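Local structure of SusD family protein (Bacteroides uniformis, 7KV1) at residues I73-M78 against W95-Y101; A103-L109 against I510-Q514; L205-Y210 against L225-A231. The protein probably binds beta-glucan at the bacterial cell surface, as a SusD-family glycan-binding protein of a human gut Bacteroides. All coordinates share one frame; numbering follows the deposited sequence.

Contact 1: I73-M78 against W95-Y101; sequences IDGEIM and WHMLFNY
Ile73 lays its CG2 methyl over one face of the Trp95 indole, and the contact it opens joins two short helices, 71-76 and 93-99, in the mainly helical SusD fold; the second ends in a Schellman motif with Tyr101, at positive phi, as its C-prime residue. CG2 sits 3.8 Å from the centroid of the six-membered ring and only 3° off its normal, a nearly ideal CH-pi contact. Having this methyl anti to the backbone N sends the other branch past the rim, where CD1 reaches Trp95 CH2. Phe336 meets the same indole edge-to-face. Next along the helix, Asp74 comes obliquely to the indole nitrogen, OD1 lying 4.0 Å from Trp95 NE1, while its OD2 is hydrogen-bonded to Asn69 ND2. Ile77 then fills the angle between Trp95 and Leu98. Its CG1 stands between the backbone N and the carbonyl carbon (chi1 55°), and from there CD1 packs 3.7 Å from Trp95 CB and touches Leu98 CB. The Ile77 carbonyl turns to Phe99 instead: O lies near the ring plane, 3.3 Å from CD2 at the ring edge, and also meets the CA-H of Phe99. Met78 closes the segment, CG against Leu98 O and SD 4.2 Å from Leu98 CD2. All the touching residues are buried, so this is an apolar core contact pinned at its far end by one polar link. That link comes from the C-prime residue: Tyr101 N bonds back to Leu98 O within the Schellman motif, and the phenol, with Trp503 edge-to-face against its ring, extends to Met78. There Tyr101 OH donates to Met78 O at 2.8 Å, tilted 25° from the carbonyl plane.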
loop_
_atom_site.group_PDB
_atom_site.type_symbol
_atom_site.label_atom_id
_atom_site.label_comp_id
_atom_site.label_asym_id
_atom_site.label_seq_id
_atom_site.Cartn_x
_atom_site.Cartn_y
_atom_site.Cartn_z
ATOM N N ILE A 73 0.961 -3.451 -7.114
ATOM C CA ILE A 73 0.500 -3.335 -8.523
ATOM C C ILE A 73 -0.798 -2.509 -8.506
ATOM O O ILE A 73 -0.895 -1.537 -9.271
ATOM C CB ILE A 73 0.334 -4.703 -9.224
ATOM C CG1 ILE A 73 1.684 -5.412 -9.385
ATOM C CG2 ILE A 73 -0.371 -4.521 -10.546
ATOM C CD1 ILE A 73 1.571 -6.836 -9.860
ATOM N N ASP A 74 -1.748 -2.874 -7.657
ATOM C CA ASP A 74 -3.083 -2.211 -7.610
ATOM C C ASP A 74 -2.885 -0.724 -7.278
ATOM O O ASP A 74 -3.570 0.131 -7.897
ATOM C CB ASP A 74 -4.011 -2.920 -6.622
ATOM C CG ASP A 74 -4.387 -4.355 -6.985
ATOM O OD1 ASP A 74 -4.082 -4.801 -8.131
ATOM O OD2 ASP A 74 -5.000 -5.014 -6.135
ATOM N N GLY A 75 -1.936 -0.405 -6.383
ATOM C CA GLY A 75 -1.656 0.976 -5.974
ATOM C C GLY A 75 -0.806 1.742 -6.981
ATOM O O GLY A 75 -0.681 2.980 -6.834
ATOM N N GLU A 76 -0.236 1.088 -7.997
ATOM C CA GLU A 76 0.716 1.765 -8.910
ATOM C C GLU A 76 0.061 1.968 -10.283
ATOM O O GLU A 76 0.322 3.006 -10.913
ATOM C CB GLU A 76 2.029 0.979 -9.011
ATOM C CG GLU A 76 2.881 0.993 -7.762
ATOM C CD GLU A 76 3.764 2.216 -7.591
ATOM O OE1 GLU A 76 3.755 3.085 -8.478
ATOM O OE2 GLU A 76 4.403 2.317 -6.543
ATOM N N ILE A 77 -0.748 1.032 -10.760
ATOM C CA ILE A 77 -1.164 1.032 -12.194
ATOM C C ILE A 77 -1.933 2.300 -12.563
ATOM O O ILE A 77 -1.906 2.653 -13.744
ATOM C CB ILE A 77 -1.913 -0.243 -12.620
ATOM C CG1 ILE A 77 -3.136 -0.562 -11.749
ATOM C CG2 ILE A 77 -0.920 -1.409 -12.683
ATOM C CD1 ILE A 77 -4.024 -1.672 -12.333
ATOM N N MET A 78 -2.614 2.966 -11.643
ATOM C CA MET A 78 -3.420 4.154 -12.008
ATOM C C MET A 78 -2.558 5.409 -11.888
ATOM O O MET A 78 -3.019 6.485 -12.322
ATOM C CB MET A 78 -4.697 4.217 -11.161
ATOM C CG MET A 78 -5.623 3.077 -11.523
ATOM S SD MET A 78 -7.147 3.038 -10.588
ATOM C CE MET A 78 -6.597 2.321 -9.035
ATOM N N TRP A 95 -6.389 -4.509 -15.593
ATOM C CA TRP A 95 -5.282 -3.601 -15.194
ATOM C C TRP A 95 -5.042 -2.561 -16.295
ATOM O O TRP A 95 -4.921 -1.355 -15.950
ATOM C CB TRP A 95 -3.993 -4.338 -14.880
ATOM C CG TRP A 95 -4.019 -5.220 -13.676
ATOM C CD1 TRP A 95 -5.002 -5.364 -12.739
ATOM C CD2 TRP A 95 -2.981 -6.152 -13.335
ATOM N NE1 TRP A 95 -4.628 -6.304 -11.806
ATOM C CE2 TRP A 95 -3.374 -6.780 -12.136
ATOM C CE3 TRP A 95 -1.736 -6.458 -13.892
ATOM C CZ2 TRP A 95 -2.586 -7.757 -11.530
ATOM C CZ3 TRP A 95 -0.960 -7.422 -13.283
ATOM C CH2 TRP A 95 -1.366 -8.034 -12.102
ATOM N N HIS A 96 -5.008 -2.975 -17.572
ATOM C CA HIS A 96 -4.816 -2.028 -18.702
ATOM C C HIS A 96 -5.953 -1.001 -18.696
ATOM O O HIS A 96 -5.690 0.179 -18.936
ATOM C CB HIS A 96 -4.703 -2.753 -20.037
ATOM C CG HIS A 96 -3.404 -3.477 -20.172
ATOM N ND1 HIS A 96 -2.241 -2.831 -20.533
ATOM C CD2 HIS A 96 -3.060 -4.746 -19.920
ATOM C CE1 HIS A 96 -1.245 -3.688 -20.547
ATOM N NE2 HIS A 96 -1.703 -4.855 -20.160
ATOM N N MET A 97 -7.173 -1.426 -18.454
ATOM C CA MET A 97 -8.341 -0.505 -18.524
ATOM C C MET A 97 -8.343 0.474 -17.317
ATOM O O MET A 97 -8.686 1.626 -17.520
ATOM C CB MET A 97 -9.632 -1.312 -18.638
ATOM C CG MET A 97 -9.743 -1.964 -20.024
ATOM S SD MET A 97 -11.160 -3.033 -20.220
ATOM C CE MET A 97 -12.438 -1.799 -20.420
ATOM N N LEU A 98 -7.976 0.029 -16.125
ATOM C CA LEU A 98 -7.831 0.879 -14.917
ATOM C C LEU A 98 -6.760 1.922 -15.196
ATOM O O LEU A 98 -6.967 3.100 -14.880
ATOM C CB LEU A 98 -7.467 -0.014 -13.722
ATOM C CG LEU A 98 -8.652 -0.826 -13.187
ATOM C CD1 LEU A 98 -8.193 -2.053 -12.432
ATOM C CD2 LEU A 98 -9.551 0.051 -12.320
ATOM N N PHE A 99 -5.649 1.495 -15.777
ATOM C CA PHE A 99 -4.489 2.352 -16.095
ATOM C C PHE A 99 -4.937 3.513 -16.977
ATOM O O PHE A 99 -4.432 4.642 -16.803
ATOM C CB PHE A 99 -3.378 1.524 -16.738
ATOM C CG PHE A 99 -2.370 2.336 -17.507
ATOM C CD1 PHE A 99 -2.620 2.664 -18.827
ATOM C CD2 PHE A 99 -1.206 2.787 -16.923
ATOM C CE1 PHE A 99 -1.712 3.400 -19.553
ATOM C CE2 PHE A 99 -0.307 3.560 -17.645
ATOM C CZ PHE A 99 -0.558 3.845 -18.957
ATOM N N ASN A 100 -5.869 3.253 -17.881
ATOM C CA ASN A 100 -6.351 4.265 -18.850
ATOM C C ASN A 100 -7.685 4.898 -18.429
ATOM O O ASN A 100 -8.298 5.560 -19.300
ATOM C CB ASN A 100 -6.445 3.643 -20.228
ATOM C CG ASN A 100 -6.359 4.701 -21.301
ATOM O OD1 ASN A 100 -5.762 5.763 -21.087
ATOM N ND2 ASN A 100 -7.046 4.440 -22.393
ATOM N N TYR A 101 -8.154 4.674 -17.191
ATOM C CA TYR A 101 -9.396 5.315 -16.646
ATOM C C TYR A 101 -10.601 4.929 -17.484
ATOM O O TYR A 101 -11.522 5.758 -17.655
ATOM C CB TYR A 101 -9.230 6.836 -16.551
ATOM C CG TYR A 101 -7.900 7.185 -15.931
ATOM C CD1 TYR A 101 -7.479 6.581 -14.752
ATOM C CD2 TYR A 101 -7.009 8.002 -16.586
ATOM C CE1 TYR A 101 -6.236 6.840 -14.205
ATOM C CE2 TYR A 101 -5.765 8.270 -16.045
ATOM C CZ TYR A 101 -5.374 7.695 -14.851
ATOM O OH TYR A 101 -4.097 7.933 -14.405
#

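Contact 2: A103-L109 against I510-Q514; sequences ANENNTL and IPIAQ
Thr108 and Pro511 join two loops that are 401 residues apart in sequence, linking the starch-binding, outer-membrane-associating region to the SusD-family region. Residues 104-107 form a type I beta turn, and each loop runs into a helix, with Leu109 and Ala513 at the N-cap positions. Two hydrogen bonds cross the contact. Thr108 OG1, turned anti to its backbone N (chi1 -166°), donates to Pro511 O at 2.7 Å, in the carbonyl plane on a lone pair. Gln514 N gives the second, reaching Glu105 O at 2.9 Å; the same oxygen receives the CA-H of Ala513. Inside the turn, Asn104 OD1 accepts from Asn106 N, making an Asx turn, and from Asn107 ND2, so the side chain braces the loop from within. Apolar packing fills the rest. Pro511 presses its ring on the chain at 103-104, CD 3.7 Å from Ala103 CB and CB 3.5 Å from Asn104 C, and Tyr528 also touches this proline. Ile510 CD1 reaches Leu109 CB at 4.0 Å, the two side chains crossing at about a right angle. With a valine in place of Thr108, Pro511 O would probably lose its hydroxyl partner and face a methyl instead, taking away one of the two hydrogen bonds between the loops. Glu105 N, buried here without a polar partner in the model, lies 3.9 Å from Pro511 CB.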
loop_
_atom_site.group_PDB
_atom_site.type_symbol
_atom_site.label_atom_id
_atom_site.label_comp_id
_atom_site.label_asym_id
_atom_site.label_seq_id
_atom_site.Cartn_x
_atom_site.Cartn_y
_atom_site.Cartn_z
ATOM N N ALA A 103 -11.964 1.533 -16.902
ATOM C CA ALA A 103 -12.487 0.323 -16.231
ATOM C C ALA A 103 -14.007 0.309 -16.375
ATOM O O ALA A 103 -14.609 1.345 -16.611
ATOM C CB ALA A 103 -12.057 0.283 -14.782
ATOM N N ASN A 104 -14.612 -0.832 -16.134
ATOM C CA ASN A 104 -16.079 -0.980 -16.136
ATOM C C ASN A 104 -16.416 -2.131 -15.204
ATOM O O ASN A 104 -15.492 -2.739 -14.611
ATOM C CB ASN A 104 -16.648 -1.149 -17.554
ATOM C CG ASN A 104 -16.130 -2.359 -18.303
ATOM O OD1 ASN A 104 -16.043 -3.459 -17.779
ATOM N ND2 ASN A 104 -15.823 -2.163 -19.564
ATOM N N GLU A 105 -17.697 -2.446 -15.111
ATOM C CA GLU A 105 -18.206 -3.464 -14.158
ATOM C C GLU A 105 -17.677 -4.845 -14.540
ATOM O O GLU A 105 -17.724 -5.725 -13.676
ATOM C CB GLU A 105 -19.734 -3.425 -14.102
ATOM C CG GLU A 105 -20.421 -3.885 -15.385
ATOM C CD GLU A 105 -20.661 -2.829 -16.447
ATOM O OE1 GLU A 105 -19.926 -1.799 -16.457
ATOM O OE2 GLU A 105 -21.605 -3.031 -17.266
ATOM N N ASN A 106 -17.132 -5.051 -15.748
ATOM C CA ASN A 106 -16.543 -6.379 -16.088
ATOM C C ASN A 106 -15.003 -6.330 -16.004
ATOM O O ASN A 106 -14.354 -7.364 -16.295
ATOM C CB ASN A 106 -17.049 -6.890 -17.455
ATOM C CG ASN A 106 -18.563 -6.959 -17.550
ATOM O OD1 ASN A 106 -19.169 -6.349 -18.420
ATOM N ND2 ASN A 106 -19.205 -7.558 -16.579
ATOM N N ASN A 107 -14.407 -5.174 -15.693
ATOM C CA ASN A 107 -12.940 -4.948 -15.829
ATOM C C ASN A 107 -12.499 -4.006 -14.701
ATOM O O ASN A 107 -12.325 -2.794 -14.946
ATOM C CB ASN A 107 -12.569 -4.390 -17.205
ATOM C CG ASN A 107 -12.740 -5.406 -18.312
ATOM O OD1 ASN A 107 -11.902 -6.287 -18.471
ATOM N ND2 ASN A 107 -13.842 -5.319 -19.036
ATOM N N THR A 108 -12.367 -4.554 -13.503
ATOM C CA THR A 108 -12.085 -3.798 -12.261
ATOM C C THR A 108 -11.313 -4.714 -11.303
ATOM O O THR A 108 -10.797 -5.758 -11.751
ATOM C CB THR A 108 -13.404 -3.229 -11.740
ATOM O OG1 THR A 108 -13.096 -2.247 -10.746
ATOM C CG2 THR A 108 -14.300 -4.319 -11.196
ATOM N N LEU A 109 -11.185 -4.339 -10.039
ATOM C CA LEU A 109 -10.470 -5.141 -9.011
ATOM C C LEU A 109 -11.481 -5.870 -8.105
ATOM O O LEU A 109 -11.409 -5.746 -6.887
ATOM C CB LEU A 109 -9.554 -4.185 -8.262
ATOM C CG LEU A 109 -8.411 -3.601 -9.089
ATOM C CD1 LEU A 109 -7.560 -2.690 -8.247
ATOM C CD2 LEU A 109 -7.542 -4.698 -9.688
ATOM N N ILE A 510 -13.308 3.343 -8.383
ATOM C CA ILE A 510 -13.344 2.421 -9.552
ATOM C C ILE A 510 -14.690 1.692 -9.566
ATOM O O ILE A 510 -15.398 1.608 -8.565
ATOM C CB ILE A 510 -12.127 1.476 -9.532
ATOM C CG1 ILE A 510 -12.235 0.469 -8.391
ATOM C CG2 ILE A 510 -10.850 2.300 -9.472
ATOM C CD1 ILE A 510 -11.149 -0.549 -8.361
ATOM N N PRO A 511 -15.083 1.116 -10.716
ATOM C CA PRO A 511 -16.325 0.336 -10.791
ATOM C C PRO A 511 -16.401 -0.831 -9.784
ATOM O O PRO A 511 -15.430 -1.540 -9.569
ATOM C CB PRO A 511 -16.306 -0.190 -12.241
ATOM C CG PRO A 511 -15.455 0.823 -12.974
ATOM C CD PRO A 511 -14.359 1.167 -11.984
ATOM N N ILE A 512 -17.595 -1.043 -9.237
ATOM C CA ILE A 512 -17.968 -2.275 -8.489
ATOM C C ILE A 512 -18.205 -3.371 -9.540
ATOM O O ILE A 512 -18.785 -3.056 -10.621
ATOM C CB ILE A 512 -19.190 -1.988 -7.610
ATOM C CG1 ILE A 512 -18.889 -0.864 -6.597
ATOM C CG2 ILE A 512 -19.671 -3.235 -6.912
ATOM C CD1 ILE A 512 -20.127 -0.353 -5.873
ATOM N N ALA A 513 -17.769 -4.597 -9.253
ATOM C CA ALA A 513 -17.853 -5.739 -10.188
ATOM C C ALA A 513 -19.324 -6.110 -10.408
ATOM O O ALA A 513 -20.116 -6.101 -9.452
ATOM C CB ALA A 513 -17.039 -6.904 -9.705
ATOM N N GLN A 514 -19.683 -6.420 -11.651
ATOM C CA GLN A 514 -21.091 -6.702 -12.039
ATOM C C GLN A 514 -21.670 -7.800 -11.131
ATOM O O GLN A 514 -22.828 -7.674 -10.744
ATOM C CB GLN A 514 -21.171 -7.077 -13.519
ATOM C CG GLN A 514 -22.598 -7.016 -14.052
ATOM C CD GLN A 514 -22.718 -7.681 -15.399
ATOM O OE1 GLN A 514 -23.011 -8.871 -15.490
ATOM N NE2 GLN A 514 -22.452 -6.925 -16.451
#

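Contact 3: L205-Y210 against L225-A231; sequences LPLKYY and LGRVTQA
Tyr210 lies flat between Arg227 and Pro206: Arg227 CD sits over the centre of one ring face, 3.7 Å from the centroid, and Pro206 CG over the centre of the opposite face. The arginine gets there with CG anti to its carbonyl carbon (chi1 -71°) and the chain extended from CG to NE. The two side chains cross at about a right angle; the arginine rises off the ring face from CD, and the guanidinium, whose NH1 bonds Gln147 OE1, stands too far above it for more than a weak cation-pi attraction. The ring is held between its two neighbours, and its OH donates to Val228 O at 2.7 Å, nearly in line with the C=O bond. This packing joins the loop 205-210 to the start of helix 230-244, for which Thr229 is the N-cap. Thr229 OG1 caps Met232 N; CG2 points to Lys208 O. The first turn of the helix is gripped from outside as well: Gln230 N donates almost straight (175°) to Pro206 O, and Ala231 N to Leu207 O. Gln230 bends at chi2, which brings OE1 2.6 Å from a water that in turn accepts from Leu205 N, while NE2 bonds Ile200 O. At the other end, Leu225 CD2 meets Tyr209 CE1 obliquely at 3.8 Å.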
loop_
_atom_site.group_PDB
_atom_site.type_symbol
_atom_site.label_atom_id
_atom_site.label_comp_id
_atom_site.label_asym_id
_atom_site.label_seq_id
_atom_site.Cartn_x
_atom_site.Cartn_y
_atom_site.Cartn_z
ATOM N N LEU A 205 -2.821 -2.089 22.239
ATOM C CA LEU A 205 -1.828 -2.731 21.345
ATOM C C LEU A 205 -0.429 -2.308 21.767
ATOM O O LEU A 205 -0.197 -1.163 22.127
ATOM C CB LEU A 205 -2.101 -2.326 19.898
ATOM C CG LEU A 205 -3.464 -2.734 19.340
ATOM C CD1 LEU A 205 -3.611 -2.241 17.908
ATOM C CD2 LEU A 205 -3.646 -4.234 19.403
ATOM N N PRO A 206 0.570 -3.194 21.680
ATOM C CA PRO A 206 1.945 -2.780 21.919
ATOM C C PRO A 206 2.453 -1.896 20.763
ATOM O O PRO A 206 1.904 -1.944 19.644
ATOM C CB PRO A 206 2.682 -4.108 21.997
ATOM C CG PRO A 206 1.890 -5.015 21.102
ATOM C CD PRO A 206 0.441 -4.596 21.276
ATOM N N LEU A 207 3.441 -1.048 21.041
ATOM C CA LEU A 207 3.869 0.000 20.074
ATOM C C LEU A 207 4.518 -0.711 18.893
ATOM O O LEU A 207 4.150 -0.394 17.735
ATOM C CB LEU A 207 4.837 1.011 20.700
ATOM C CG LEU A 207 5.193 2.193 19.784
ATOM C CD1 LEU A 207 3.976 3.052 19.492
ATOM C CD2 LEU A 207 6.295 3.035 20.387
ATOM N N LYS A 208 5.392 -1.674 19.198
ATOM C CA LYS A 208 6.269 -2.339 18.204
ATOM C C LYS A 208 6.363 -3.853 18.441
ATOM O O LYS A 208 6.329 -4.610 17.422
ATOM C CB LYS A 208 7.658 -1.699 18.264
ATOM C CG LYS A 208 8.623 -2.250 17.222
ATOM C CD LYS A 208 10.029 -1.731 17.362
ATOM C CE LYS A 208 10.920 -2.273 16.265
ATOM N NZ LYS A 208 12.260 -1.653 16.291
ATOM N N TYR A 209 6.513 -4.305 19.696
ATOM C CA TYR A 209 6.756 -5.744 20.012
ATOM C C TYR A 209 5.704 -6.246 20.989
ATOM O O TYR A 209 5.367 -5.526 21.943
ATOM C CB TYR A 209 8.140 -5.988 20.624
ATOM C CG TYR A 209 9.305 -5.791 19.690
ATOM C CD1 TYR A 209 9.515 -6.636 18.620
ATOM C CD2 TYR A 209 10.212 -4.760 19.887
ATOM C CE1 TYR A 209 10.593 -6.462 17.763
ATOM C CE2 TYR A 209 11.292 -4.565 19.039
ATOM C CZ TYR A 209 11.479 -5.421 17.973
ATOM O OH TYR A 209 12.540 -5.247 17.140
ATOM N N TYR A 210 5.209 -7.454 20.736
ATOM C CA TYR A 210 4.422 -8.266 21.700
ATOM C C TYR A 210 5.413 -8.905 22.688
ATOM O O TYR A 210 6.528 -9.255 22.250
ATOM C CB TYR A 210 3.572 -9.282 20.941
ATOM C CG TYR A 210 2.366 -8.668 20.280
ATOM C CD1 TYR A 210 2.499 -7.895 19.130
ATOM C CD2 TYR A 210 1.100 -8.815 20.834
ATOM C CE1 TYR A 210 1.390 -7.320 18.518
ATOM C CE2 TYR A 210 -0.014 -8.256 20.229
ATOM C CZ TYR A 210 0.129 -7.499 19.069
ATOM O OH TYR A 210 -0.969 -6.897 18.521
ATOM N N LEU A 225 6.333 -10.925 14.871
ATOM C CA LEU A 225 6.441 -9.776 13.926
ATOM C C LEU A 225 5.478 -10.053 12.766
ATOM O O LEU A 225 5.461 -11.176 12.294
ATOM C CB LEU A 225 7.901 -9.598 13.485
ATOM C CG LEU A 225 8.797 -8.924 14.526
ATOM C CD1 LEU A 225 10.239 -8.854 14.058
ATOM C CD2 LEU A 225 8.290 -7.534 14.877
ATOM N N GLY A 226 4.650 -9.080 12.384
ATOM C CA GLY A 226 3.545 -9.255 11.414
ATOM C C GLY A 226 2.206 -8.960 12.066
ATOM O O GLY A 226 1.271 -8.541 11.365
ATOM N N ARG A 227 2.089 -9.152 13.380
ATOM C CA ARG A 227 0.873 -8.702 14.102
ATOM C C ARG A 227 0.730 -7.202 13.880
ATOM O O ARG A 227 1.722 -6.514 13.670
ATOM C CB ARG A 227 0.865 -9.032 15.590
ATOM C CG ARG A 227 0.678 -10.520 15.874
ATOM C CD ARG A 227 0.436 -10.879 17.344
ATOM N NE ARG A 227 0.422 -12.337 17.449
ATOM C CZ ARG A 227 -0.633 -13.128 17.214
ATOM N NH1 ARG A 227 -1.822 -12.637 16.914
ATOM N NH2 ARG A 227 -0.497 -14.438 17.292
ATOM N N VAL A 228 -0.490 -6.712 13.969
ATOM C CA VAL A 228 -0.723 -5.249 13.933
ATOM C C VAL A 228 -0.367 -4.695 15.297
ATOM O O VAL A 228 -0.463 -5.455 16.304
ATOM C CB VAL A 228 -2.149 -4.947 13.479
ATOM C CG1 VAL A 228 -2.334 -5.536 12.096
ATOM C CG2 VAL A 228 -3.226 -5.467 14.444
ATOM N N THR A 229 0.054 -3.440 15.297
ATOM C CA THR A 229 0.658 -2.736 16.446
ATOM C C THR A 229 0.053 -1.338 16.547
ATOM O O THR A 229 -0.627 -0.875 15.604
ATOM C CB THR A 229 2.181 -2.666 16.325
ATOM O OG1 THR A 229 2.441 -1.942 15.129
ATOM C CG2 THR A 229 2.853 -4.026 16.267
ATOM N N GLN A 230 0.307 -0.674 17.660
ATOM C CA GLN A 230 -0.149 0.705 17.853
ATOM C C GLN A 230 0.566 1.575 16.806
ATOM O O GLN A 230 -0.051 2.521 16.310
ATOM C CB GLN A 230 0.103 1.098 19.298
ATOM C CG GLN A 230 -0.477 2.445 19.646
ATOM C CD GLN A 230 -1.928 2.369 20.004
ATOM O OE1 GLN A 230 -2.629 1.424 19.629
ATOM N NE2 GLN A 230 -2.379 3.391 20.719
ATOM N N ALA A 231 1.841 1.319 16.523
ATOM C CA ALA A 231 2.596 2.101 15.511
ATOM C C ALA A 231 1.905 1.916 14.154
ATOM O O ALA A 231 1.752 2.876 13.408
ATOM C CB ALA A 231 4.041 1.677 15.450
HETATM O O HOH W 1 -4.439 0.172 21.054
#

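Overall arrangement
Contacts 1 and 2 are neighbours, their centres about 12 Å apart, whereas contact 3 lies across the chain's centre, its centre about 32 Å and about 35 Å from theirs respectively. Leu98 of helix 93-99 bridges the first two, packing its CD2 against Ala103 and its CD1 against Leu109, while Met97 touches Asn104 and Asn107. Along the chain contact 1 closes before contact 2 opens, and contact 3 is nested in the long excursion that contact 2 closes. Contacts 1 and 3 are local pairings, at helix 93-99 and at the start of helix 230-244, while contact 2 joins early and late chain. Helix 138-162 borders all three, meeting Met78, Ile510 and Leu205 among others.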